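Putative alpha-N-acetylgalactosaminidase (Bacillus halodurans C-125, PDB 3CC1) is a putative glycoside hydrolase that probably cleaves terminal alpha-linked N-acetylgalactosamine residues from glycans. Local coordinates at residues A[350-355]-A[373-378]; A[132-137]-A[158-163]; A[57-62]-A[71-76]; A[15-20]-A[51-56]. One frame throughout, in Å; residues are numbered along the deposited sequence.

Contact 1: residues A[350-355]-A[373-378]. With SO4 (sulfate ion), chain F.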
# COMPACT_ATOMS: atom_id res chain seq x y z
N VAL A 350 -6.18 8.52 16.61
CA VAL A 350 -5.28 9.65 16.93
C VAL A 350 -4.05 9.70 16.01
O VAL A 350 -3.75 10.73 15.40
CB VAL A 350 -4.88 9.67 18.44
CG1 VAL A 350 -3.83 10.71 18.74
CG2 VAL A 350 -6.14 9.86 19.31
N TYR A 351 -3.33 8.60 15.89
CA TYR A 351 -2.17 8.56 15.05
C TYR A 351 -1.77 7.15 14.67
O TYR A 351 -2.10 6.17 15.30
CB TYR A 351 -0.96 9.34 15.66
CG TYR A 351 -0.22 8.67 16.82
CD1 TYR A 351 0.47 7.47 16.64
CD2 TYR A 351 -0.16 9.26 18.05
CE1 TYR A 351 1.14 6.87 17.69
CE2 TYR A 351 0.55 8.68 19.11
CZ TYR A 351 1.22 7.49 18.91
OH TYR A 351 1.96 6.91 19.91
N ARG A 352 -1.09 7.07 13.54
CA ARG A 352 -0.34 5.89 13.23
C ARG A 352 0.96 6.25 12.55
O ARG A 352 0.98 7.01 11.57
CB ARG A 352 -1.14 4.97 12.32
CG ARG A 352 -0.32 3.78 11.90
CD ARG A 352 -1.22 2.74 11.29
NE ARG A 352 -0.52 1.48 11.08
CZ ARG A 352 -1.13 0.31 10.88
NH1 ARG A 352 -2.44 0.23 10.95
NH2 ARG A 352 -0.40 -0.79 10.68
N GLU A 353 2.04 5.71 13.09
CA GLU A 353 3.35 5.97 12.59
C GLU A 353 4.19 4.73 12.77
O GLU A 353 4.45 4.28 13.88
CB GLU A 353 3.92 7.20 13.31
CG GLU A 353 4.93 7.94 12.55
CD GLU A 353 5.40 9.21 13.22
OE1 GLU A 353 4.73 10.26 13.06
OE2 GLU A 353 6.48 9.17 13.88
N GLU A 354 4.58 4.14 11.66
CA GLU A 354 5.48 2.97 11.67
C GLU A 354 5.08 1.94 12.72
O GLU A 354 5.87 1.57 13.63
CB GLU A 354 6.93 3.44 11.92
CG GLU A 354 7.27 4.82 11.25
CD GLU A 354 8.72 5.29 11.43
OE1 GLU A 354 9.63 4.70 10.81
OE2 GLU A 354 8.94 6.26 12.19
N ASP A 355 3.84 1.45 12.55
CA ASP A 355 3.23 0.39 13.37
C ASP A 355 2.96 0.78 14.83
O ASP A 355 2.62 -0.05 15.65
CB ASP A 355 4.00 -0.92 13.30
CG ASP A 355 3.67 -1.77 12.05
OD1 ASP A 355 2.69 -1.52 11.30
OD2 ASP A 355 4.43 -2.73 11.82
N PHE A 373 -0.75 1.19 20.91
CA PHE A 373 -0.57 -0.13 20.37
C PHE A 373 0.77 -0.28 19.66
O PHE A 373 1.09 0.51 18.78
CB PHE A 373 -1.66 -0.42 19.30
CG PHE A 373 -3.08 -0.36 19.79
CD1 PHE A 373 -3.79 0.82 19.71
CD2 PHE A 373 -3.73 -1.48 20.25
CE1 PHE A 373 -5.11 0.88 20.09
CE2 PHE A 373 -5.06 -1.43 20.66
CZ PHE A 373 -5.75 -0.24 20.56
N ASN A 374 1.55 -1.28 20.05
CA ASN A 374 2.70 -1.66 19.27
C ASN A 374 2.34 -2.83 18.36
O ASN A 374 2.32 -3.97 18.78
CB ASN A 374 3.89 -2.02 20.15
CG ASN A 374 5.07 -2.47 19.34
OD1 ASN A 374 5.10 -2.23 18.14
ND2 ASN A 374 6.03 -3.13 19.98
N LEU A 375 2.10 -2.54 17.08
CA LEU A 375 1.71 -3.56 16.08
C LEU A 375 2.93 -4.24 15.43
O LEU A 375 2.80 -5.10 14.58
CB LEU A 375 0.85 -2.94 14.98
CG LEU A 375 -0.45 -2.28 15.43
CD1 LEU A 375 -1.21 -1.90 14.17
CD2 LEU A 375 -1.23 -3.23 16.37
N HIS A 376 4.10 -3.83 15.86
CA HIS A 376 5.34 -4.28 15.26
C HIS A 376 5.80 -5.58 15.87
O HIS A 376 5.32 -5.98 16.93
CB HIS A 376 6.45 -3.22 15.45
CG HIS A 376 7.42 -3.20 14.33
ND1 HIS A 376 7.02 -3.11 13.01
CD2 HIS A 376 8.78 -3.27 14.32
CE1 HIS A 376 8.09 -3.13 12.23
NE2 HIS A 376 9.17 -3.22 13.00
N ASP A 377 6.77 -6.23 15.22
CA ASP A 377 7.21 -7.54 15.69
C ASP A 377 8.47 -7.45 16.54
O ASP A 377 9.09 -8.45 16.87
CB ASP A 377 7.45 -8.51 14.55
CG ASP A 377 6.18 -8.92 13.82
OD1 ASP A 377 5.03 -8.91 14.36
OD2 ASP A 377 6.36 -9.26 12.64
N GLN A 378 8.84 -6.23 16.89
CA GLN A 378 9.88 -6.00 17.90
C GLN A 378 9.37 -4.90 18.86
O GLN A 378 8.42 -4.20 18.54
CB GLN A 378 11.24 -5.63 17.27
CG GLN A 378 12.08 -6.87 16.78
S SO4 F . 3.86 5.12 8.14
O1 SO4 F . 3.04 6.12 7.43
O2 SO4 F . 3.03 4.08 8.74
O3 SO4 F . 4.57 5.85 9.20
O4 SO4 F . 4.79 4.47 7.21
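D355 carries this contact with both its backbone and its side chain. D355 O accepts from L375 N at 2.9 Å, with the donor nearly along the C=O axis. D355 OD2 accepts from H376 ND1 at 2.9 Å, almost straight at 169°. ND1 meets the anti lone pair of OD2, and OD2 lies in the imidazole plane at the ring edge. The carboxylate is turned 54° from that plane.

D355 OD1 takes a salt bridge from R352 NH2 at 3.2 Å, again on its anti lone pair. The R352 chain is extended. Y251 OH also bonds D355 OD1, and E258 holds R352 NH1. L375 CD1 sits over one face of the guanidinium, 3.8 Å from R352 NH2.

Further out, N374 OD1 accepts from H376 N at 3.0 Å, an Asx turn that sets the start of the loop. N374 ND2 also bonds Q378 O at 3.0 Å. A sulfate, probably from the crystallisation liquor, accepts from E354 N and from F230 N of the third subunit.

E354 and D355 form the two-residue hairpin turn between strands 345-353 and 356-362, with left-handed backbone angles. Segment 373-378 leaves strand 368-374 on the far side of 356-362. Helix 247-262 packs on R352 and L375 through Y251 and F254, joining the C-terminal sheet to the barrel domain, probably the catalytic one.

Contact 2: residues A[132-137]-A[158-163]. With SO4 (sulfate ion), chain D.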
# COMPACT_ATOMS: atom_id res chain seq x y z
N SER A 132 -49.73 -13.68 1.13
CA SER A 132 -49.57 -13.16 -0.21
C SER A 132 -50.48 -13.93 -1.13
O SER A 132 -51.19 -14.81 -0.70
CB SER A 132 -48.12 -13.33 -0.66
OG SER A 132 -47.92 -12.83 -1.95
N THR A 133 -50.40 -13.63 -2.41
CA THR A 133 -51.04 -14.44 -3.40
C THR A 133 -49.99 -15.08 -4.30
O THR A 133 -50.28 -15.55 -5.39
CB THR A 133 -52.03 -13.60 -4.23
OG1 THR A 133 -51.31 -12.61 -4.98
CG2 THR A 133 -53.05 -12.89 -3.29
N LYS A 134 -48.76 -15.11 -3.84
CA LYS A 134 -47.67 -15.54 -4.71
C LYS A 134 -46.93 -16.72 -4.12
O LYS A 134 -47.13 -17.08 -2.99
CB LYS A 134 -46.71 -14.35 -4.93
CG LYS A 134 -47.41 -13.10 -5.48
CD LYS A 134 -47.88 -13.30 -6.90
CE LYS A 134 -48.58 -12.07 -7.43
NZ LYS A 134 -49.12 -12.34 -8.79
N THR A 135 -46.05 -17.29 -4.92
CA THR A 135 -45.20 -18.38 -4.51
C THR A 135 -43.72 -18.03 -4.61
O THR A 135 -43.35 -17.02 -5.19
CB THR A 135 -45.37 -19.58 -5.41
OG1 THR A 135 -44.94 -19.23 -6.74
CG2 THR A 135 -46.82 -20.05 -5.44
N ALA A 136 -42.90 -18.92 -4.07
CA ALA A 136 -41.47 -18.70 -4.01
C ALA A 136 -40.89 -18.43 -5.38
O ALA A 136 -40.04 -17.57 -5.55
CB ALA A 136 -40.73 -19.89 -3.34
N ARG A 137 -41.35 -19.16 -6.38
CA ARG A 137 -40.82 -18.99 -7.72
C ARG A 137 -41.15 -17.64 -8.29
O ARG A 137 -40.44 -17.14 -9.17
CB ARG A 137 -41.33 -20.06 -8.67
CG ARG A 137 -40.81 -21.43 -8.31
CD ARG A 137 -41.29 -22.50 -9.27
NE ARG A 137 -40.73 -23.78 -8.86
CZ ARG A 137 -40.82 -24.89 -9.57
NH1 ARG A 137 -41.45 -24.87 -10.73
NH2 ARG A 137 -40.27 -26.00 -9.12
N THR A 158 -38.46 -6.23 -6.65
CA THR A 158 -39.35 -5.60 -7.63
C THR A 158 -40.64 -6.38 -7.75
O THR A 158 -41.53 -5.96 -8.43
CB THR A 158 -38.75 -5.47 -9.05
OG1 THR A 158 -38.58 -6.76 -9.64
CG2 THR A 158 -37.39 -4.73 -9.02
N LYS A 159 -40.75 -7.50 -7.03
CA LYS A 159 -41.86 -8.42 -7.21
C LYS A 159 -42.91 -8.33 -6.13
O LYS A 159 -42.62 -8.23 -4.95
CB LYS A 159 -41.39 -9.86 -7.24
CG LYS A 159 -40.48 -10.18 -8.37
CD LYS A 159 -41.20 -10.14 -9.68
CE LYS A 159 -40.35 -10.81 -10.71
NZ LYS A 159 -40.71 -10.36 -12.09
N GLU A 160 -44.15 -8.41 -6.57
CA GLU A 160 -45.25 -8.55 -5.66
C GLU A 160 -45.09 -9.83 -4.90
O GLU A 160 -44.82 -10.89 -5.49
CB GLU A 160 -46.60 -8.53 -6.41
CG GLU A 160 -47.74 -8.85 -5.52
CD GLU A 160 -49.09 -8.59 -6.19
OE1 GLU A 160 -49.19 -8.55 -7.44
OE2 GLU A 160 -50.07 -8.41 -5.43
N GLY A 161 -45.21 -9.69 -3.58
CA GLY A 161 -45.07 -10.82 -2.64
C GLY A 161 -43.74 -10.93 -1.94
O GLY A 161 -43.59 -11.71 -0.99
N ALA A 162 -42.76 -10.14 -2.39
CA ALA A 162 -41.42 -10.17 -1.81
C ALA A 162 -41.42 -9.65 -0.36
O ALA A 162 -40.80 -10.25 0.55
CB ALA A 162 -40.44 -9.35 -2.69
N GLN A 163 -42.09 -8.52 -0.15
CA GLN A 163 -42.17 -7.91 1.17
C GLN A 163 -42.93 -8.85 2.10
O GLN A 163 -42.61 -8.99 3.27
CB GLN A 163 -42.88 -6.54 1.11
CG GLN A 163 -42.94 -5.87 2.48
CD GLN A 163 -41.57 -5.52 2.99
OE1 GLN A 163 -40.87 -4.70 2.38
NE2 GLN A 163 -41.17 -6.11 4.11
S SO4 D . -46.28 -7.33 -1.11
O1 SO4 D . -46.13 -6.17 -0.24
O2 SO4 D . -45.73 -7.14 -2.45
O3 SO4 D . -47.69 -7.61 -1.28
O4 SO4 D . -45.68 -8.52 -0.51
O HOH W 1 -50.22 -10.46 -3.50
O HOH W 2 -51.40 -9.99 -8.82
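The flat groups are the E160 carboxylate and the E160-G161 peptide. K134 CE lies over one face of the carboxylate, 3.6 Å from E160 OE1. Two waters approach from that same side. Water 1 donates to E160 OE2 and bonds T133 OG1, each at 2.8 Å. Water 2 donates to E160 OE1 and weakly accepts from K134 NZ. At the peptide, K134 CG rests 3.4 Å from E160 O, while G161 N points straight at sulfate O2 (2.8 Å, 177°).

K134 bends at its second torsion (-69°) and crosses E160 at about a right angle. S132 OG touches G161 CA at 3.6 Å and weakly accepts from K134 N. G161 is third in the type II turn from K159 to A162 and sits at the N-cap position of helix 162-175. Its phi of 101° suits a residue without a side chain.

An alanine at K134 would lose the methylenes over E160 and would probably weaken the water-linked join. K134 NZ stays 4.0 Å from E160 OE1, too far for a salt bridge. Water, van der Waals contact and loose charge attraction thus hold the two surface loops, and the sulfate suggests an anion-attracting helix start.

Contact 3: residues A[57-62]-A[71-76]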
# COMPACT_ATOMS: atom_id res chain seq x y z
N TYR A 57 -30.80 -24.66 10.63
CA TYR A 57 -31.92 -25.29 9.91
C TYR A 57 -31.45 -26.46 9.04
O TYR A 57 -32.23 -27.03 8.29
CB TYR A 57 -32.64 -24.22 9.03
CG TYR A 57 -31.64 -23.34 8.31
CD1 TYR A 57 -30.95 -23.83 7.19
CD2 TYR A 57 -31.32 -22.08 8.79
CE1 TYR A 57 -29.99 -23.05 6.56
CE2 TYR A 57 -30.38 -21.30 8.16
CZ TYR A 57 -29.71 -21.81 7.05
OH TYR A 57 -28.77 -21.04 6.39
N GLU A 58 -30.17 -26.81 9.17
CA GLU A 58 -29.51 -27.75 8.26
C GLU A 58 -29.01 -29.00 8.98
O GLU A 58 -27.88 -29.01 9.44
CB GLU A 58 -28.32 -27.07 7.56
CG GLU A 58 -27.72 -27.86 6.39
CD GLU A 58 -27.11 -26.94 5.29
OE1 GLU A 58 -27.48 -25.73 5.25
OE2 GLU A 58 -26.29 -27.41 4.46
N PRO A 59 -29.87 -30.03 9.13
CA PRO A 59 -29.37 -31.23 9.77
C PRO A 59 -28.53 -31.95 8.73
O PRO A 59 -28.68 -31.74 7.51
CB PRO A 59 -30.64 -32.04 10.06
CG PRO A 59 -31.57 -31.64 8.96
CD PRO A 59 -31.28 -30.16 8.74
N THR A 60 -27.65 -32.80 9.19
CA THR A 60 -26.83 -33.53 8.23
C THR A 60 -27.46 -34.90 7.91
O THR A 60 -28.36 -35.34 8.62
CB THR A 60 -25.41 -33.69 8.77
OG1 THR A 60 -25.47 -34.39 9.99
CG2 THR A 60 -24.77 -32.32 9.04
N ALA A 61 -26.98 -35.53 6.83
CA ALA A 61 -27.56 -36.75 6.27
C ALA A 61 -27.55 -37.94 7.21
O ALA A 61 -28.31 -38.87 7.04
CB ALA A 61 -26.90 -37.12 4.92
N ASN A 62 -26.71 -37.92 8.23
CA ASN A 62 -26.71 -39.05 9.18
C ASN A 62 -27.79 -38.93 10.26
O ASN A 62 -27.98 -39.83 11.05
CB ASN A 62 -25.37 -39.16 9.89
CG ASN A 62 -25.02 -37.89 10.57
OD1 ASN A 62 -24.89 -36.86 9.92
ND2 ASN A 62 -24.96 -37.93 11.88
N PRO A 71 -33.85 -31.39 2.20
CA PRO A 71 -32.92 -31.61 3.31
C PRO A 71 -32.87 -30.52 4.39
O PRO A 71 -32.53 -30.82 5.55
CB PRO A 71 -31.56 -31.76 2.61
CG PRO A 71 -31.73 -31.16 1.31
CD PRO A 71 -33.17 -31.39 0.90
N LEU A 72 -33.23 -29.28 4.04
CA LEU A 72 -33.32 -28.22 5.07
C LEU A 72 -34.69 -28.30 5.76
O LEU A 72 -35.72 -28.59 5.12
CB LEU A 72 -33.10 -26.81 4.51
CG LEU A 72 -31.82 -26.51 3.75
CD1 LEU A 72 -31.75 -24.98 3.42
CD2 LEU A 72 -30.61 -26.99 4.47
N CYS A 73 -34.68 -28.04 7.07
CA CYS A 73 -35.92 -28.03 7.84
C CYS A 73 -36.64 -26.75 7.49
O CYS A 73 -36.09 -25.68 7.61
CB CYS A 73 -35.64 -28.05 9.33
SG CYS A 73 -34.82 -29.54 9.83
N MSE A 74 -37.86 -26.88 7.02
CA MSE A 74 -38.55 -25.74 6.44
C MSE A 74 -40.05 -25.95 6.55
O MSE A 74 -40.52 -27.06 6.36
CB MSE A 74 -38.17 -25.63 4.95
CG MSE A 74 -38.43 -24.24 4.32
SE MSE A 74 -37.98 -24.29 2.41
CE MSE A 74 -39.38 -25.36 1.67
N ASP A 75 -40.80 -24.88 6.81
CA ASP A 75 -42.25 -24.97 6.84
C ASP A 75 -42.84 -24.86 5.46
O ASP A 75 -42.14 -24.74 4.45
CB ASP A 75 -42.88 -24.02 7.87
CG ASP A 75 -42.91 -22.56 7.45
OD1 ASP A 75 -42.72 -22.26 6.25
OD2 ASP A 75 -43.20 -21.70 8.34
N GLU A 76 -44.16 -25.01 5.40
CA GLU A 76 -44.86 -25.05 4.13
C GLU A 76 -44.88 -23.73 3.39
O GLU A 76 -45.26 -23.69 2.24
CB GLU A 76 -46.31 -25.57 4.30
CG GLU A 76 -47.10 -25.01 5.44
CD GLU A 76 -48.12 -26.06 6.00
OE1 GLU A 76 -49.21 -26.22 5.38
OE2 GLU A 76 -47.82 -26.68 7.05
O HOH W 3 -29.90 -30.45 5.76
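Y57 makes the one direct hydrogen bond between the segments. Y57 O accepts from C73 N at 2.9 Å and 165°, nearly along the C=O axis, and L72 CA lies beside it as a CA-H...O contact. The Y57 side chain takes the crowded first torsion (43°), between N and the carbonyl carbon. Its ring runs alongside L72, pointing the same way, with Y57 CD1 4.0 Å from L72 CD1. Its OH is bonded to D151.

E58 follows with its chain extended. It crosses L72 obliquely, and L72 CD2 touches E58 OE1 at 3.5 Å. L72 thus puts one methyl against each of the two side chains. E58 OE2 binds a glycerol.

P59 lays its ring edge on the other segment. P59 CD meets P71 O at 3.5 Å and C73 SG at 3.8 Å. Water 3 donates to both P59 O (2.5 Å) and P71 O (2.7 Å), clamping the two carbonyls. A glycine at P59 would lose the ring contacts with P71 O and C73 SG and would probably loosen the backbone that holds the water.

Beyond it, A61 N bonds Y153 OH of the fourth subunit.

Neither segment is regular structure. The pair joins two parts of the long excursion between strand 49-52 and helix 97-105, a beta-alpha loop of the kind that builds up the C-terminal rim of a TIM barrel.

Contact 4: residues A[15-20]-A[51-56]; sequences GWNSWD and VVDIQW
The tight part is where parallel strands 14-17 and 49-52 run side by side and end. V51 bonds on both sides of N17: V51 N donates to W16 O at 2.9 Å, and V51 O accepts from S18 N at 3.1 Å. W16 packs on helix 28-41, its NE1 bonded to G319 O. Past the last bridge, S18 OG takes over from the backbone. It sits in the crowded first torsion (66°), and S18 OG accepts from D53 N at 3.1 Å, in a straight line (177°).

N17 has its CG anti to the backbone N. N17 OD1 accepts from W19 N at 2.9 Å, a capping bond on the turn into the helix. This fixes the amide, so N17 ND2 faces D53 OD2 and donates to its anti lone pair at 3.0 Å. N17 OD1 also lies 3.1 Å from D53 OD2, acceptor to acceptor. D53 OD1 is held by I54 N, from above the carboxylate plane, at 2.8 Å.

Every touching residue is buried; the looser part is apolar, where W19 meets I54. W19 CZ3 rests on I54 CG1 at 3.8 Å. Both side chains pack against L191 of the fourth subunit, and W19 NE1 is bonded to D286.

These are the C-terminal ends of neighbouring TIM-barrel strands. D53 also touches H113 and D184 on the next strands and lies close to a bound imidazole, probably from the crystallisation liquor. The arrangement is consistent with the sugar pocket of the alpha-galactosidase family.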
# COMPACT_ATOMS: atom_id res chain seq x y z
N GLY A 15 -22.50 -10.29 24.10
CA GLY A 15 -23.03 -11.63 24.19
C GLY A 15 -22.07 -12.70 23.76
O GLY A 15 -20.87 -12.51 23.80
N TRP A 16 -22.65 -13.85 23.44
CA TRP A 16 -21.94 -15.04 23.03
C TRP A 16 -22.57 -15.49 21.71
O TRP A 16 -23.78 -15.40 21.51
CB TRP A 16 -22.09 -16.14 24.11
CG TRP A 16 -21.65 -17.54 23.71
CD1 TRP A 16 -20.40 -18.08 23.82
CD2 TRP A 16 -22.48 -18.59 23.15
NE1 TRP A 16 -20.38 -19.35 23.30
CE2 TRP A 16 -21.65 -19.71 22.93
CE3 TRP A 16 -23.83 -18.68 22.78
CZ2 TRP A 16 -22.13 -20.90 22.43
CZ3 TRP A 16 -24.31 -19.90 22.29
CH2 TRP A 16 -23.46 -20.98 22.12
N ASN A 17 -21.72 -15.95 20.81
CA ASN A 17 -22.14 -16.49 19.53
C ASN A 17 -21.50 -17.88 19.32
O ASN A 17 -20.34 -18.08 19.62
CB ASN A 17 -21.78 -15.47 18.44
CG ASN A 17 -22.09 -15.94 17.03
OD1 ASN A 17 -21.54 -16.93 16.55
ND2 ASN A 17 -22.99 -15.24 16.35
N SER A 18 -22.30 -18.82 18.81
CA SER A 18 -21.95 -20.24 18.71
C SER A 18 -20.90 -20.57 17.64
O SER A 18 -20.40 -21.68 17.62
CB SER A 18 -23.19 -21.08 18.41
OG SER A 18 -23.73 -20.79 17.13
N TRP A 19 -20.56 -19.61 16.78
CA TRP A 19 -19.77 -19.90 15.57
C TRP A 19 -18.33 -20.36 15.82
O TRP A 19 -17.89 -21.36 15.26
CB TRP A 19 -19.77 -18.73 14.59
CG TRP A 19 -19.05 -19.10 13.34
CD1 TRP A 19 -17.76 -18.78 13.02
CD2 TRP A 19 -19.54 -19.87 12.23
NE1 TRP A 19 -17.43 -19.31 11.81
CE2 TRP A 19 -18.49 -19.98 11.29
CE3 TRP A 19 -20.76 -20.48 11.94
CZ2 TRP A 19 -18.62 -20.69 10.10
CZ3 TRP A 19 -20.89 -21.18 10.75
CH2 TRP A 19 -19.83 -21.28 9.85
N ASP A 20 -17.58 -19.63 16.63
CA ASP A 20 -16.13 -19.92 16.76
C ASP A 20 -15.86 -21.26 17.49
O ASP A 20 -14.80 -21.86 17.30
CB ASP A 20 -15.37 -18.80 17.48
CG ASP A 20 -15.14 -17.55 16.64
OD1 ASP A 20 -15.60 -17.44 15.47
OD2 ASP A 20 -14.46 -16.64 17.18
N VAL A 51 -26.50 -16.12 21.02
CA VAL A 51 -26.77 -16.05 19.57
C VAL A 51 -26.36 -17.31 18.85
O VAL A 51 -25.21 -17.75 18.96
CB VAL A 51 -26.06 -14.83 18.89
CG1 VAL A 51 -26.44 -14.71 17.38
CG2 VAL A 51 -26.37 -13.51 19.65
N VAL A 52 -27.32 -17.87 18.11
CA VAL A 52 -27.11 -19.07 17.34
C VAL A 52 -26.77 -18.63 15.93
O VAL A 52 -27.51 -17.90 15.28
CB VAL A 52 -28.36 -20.02 17.36
CG1 VAL A 52 -28.20 -21.15 16.33
CG2 VAL A 52 -28.62 -20.59 18.76
N ASP A 53 -25.60 -19.01 15.47
CA ASP A 53 -25.18 -18.63 14.13
C ASP A 53 -25.90 -19.47 13.03
O ASP A 53 -26.82 -20.27 13.29
CB ASP A 53 -23.63 -18.60 14.02
CG ASP A 53 -23.13 -17.44 13.13
OD1 ASP A 53 -23.30 -17.49 11.90
OD2 ASP A 53 -22.65 -16.43 13.65
N ILE A 54 -25.46 -19.26 11.80
CA ILE A 54 -26.14 -19.75 10.64
C ILE A 54 -26.23 -21.29 10.59
O ILE A 54 -25.46 -22.00 11.24
CB ILE A 54 -25.50 -19.24 9.33
CG1 ILE A 54 -24.04 -19.70 9.19
CG2 ILE A 54 -25.64 -17.74 9.18
CD1 ILE A 54 -23.49 -19.67 7.75
N GLN A 55 -27.19 -21.73 9.81
CA GLN A 55 -27.36 -23.14 9.44
C GLN A 55 -27.94 -23.96 10.59
O GLN A 55 -27.78 -25.17 10.67
CB GLN A 55 -26.06 -23.73 8.85
CG GLN A 55 -25.77 -23.09 7.48
CD GLN A 55 -24.46 -23.52 6.83
OE1 GLN A 55 -24.47 -23.96 5.69
NE2 GLN A 55 -23.34 -23.32 7.52
N TRP A 56 -28.65 -23.26 11.46
CA TRP A 56 -29.43 -23.87 12.51
C TRP A 56 -30.60 -24.71 11.97
O TRP A 56 -31.20 -25.45 12.74
CB TRP A 56 -29.94 -22.79 13.50
CG TRP A 56 -30.55 -21.56 12.86
CD1 TRP A 56 -29.91 -20.39 12.64
CD2 TRP A 56 -31.89 -21.39 12.37
NE1 TRP A 56 -30.75 -19.50 12.01
CE2 TRP A 56 -31.98 -20.09 11.85
CE3 TRP A 56 -33.02 -22.21 12.31
CZ2 TRP A 56 -33.13 -19.59 11.29
CZ3 TRP A 56 -34.16 -21.72 11.77
CH2 TRP A 56 -34.22 -20.42 11.25

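In the fold
Contact 4 lies nearest the core, about 10 Å from the chain's centre, at the barrel end where a bound imidazole, probably from the crystallisation liquor, is consistent with an active-site pocket. Contact 3 continues from it: segments 51-56 and 57-62 adjoin, and the centres are about 17 Å apart. Both touch the fourth subunit. Contact 2 is a surface join on the same side of the chain as contact 3, with centres about 23 Å apart. Contact 1 stands apart in the C-terminal sheet, its centre about 33 Å from contact 4 and 52 Å from contact 2. Its strand 368-374 also carries Y369 of the polyether pocket, formed largely by that sheet with G336 of helix 335-343.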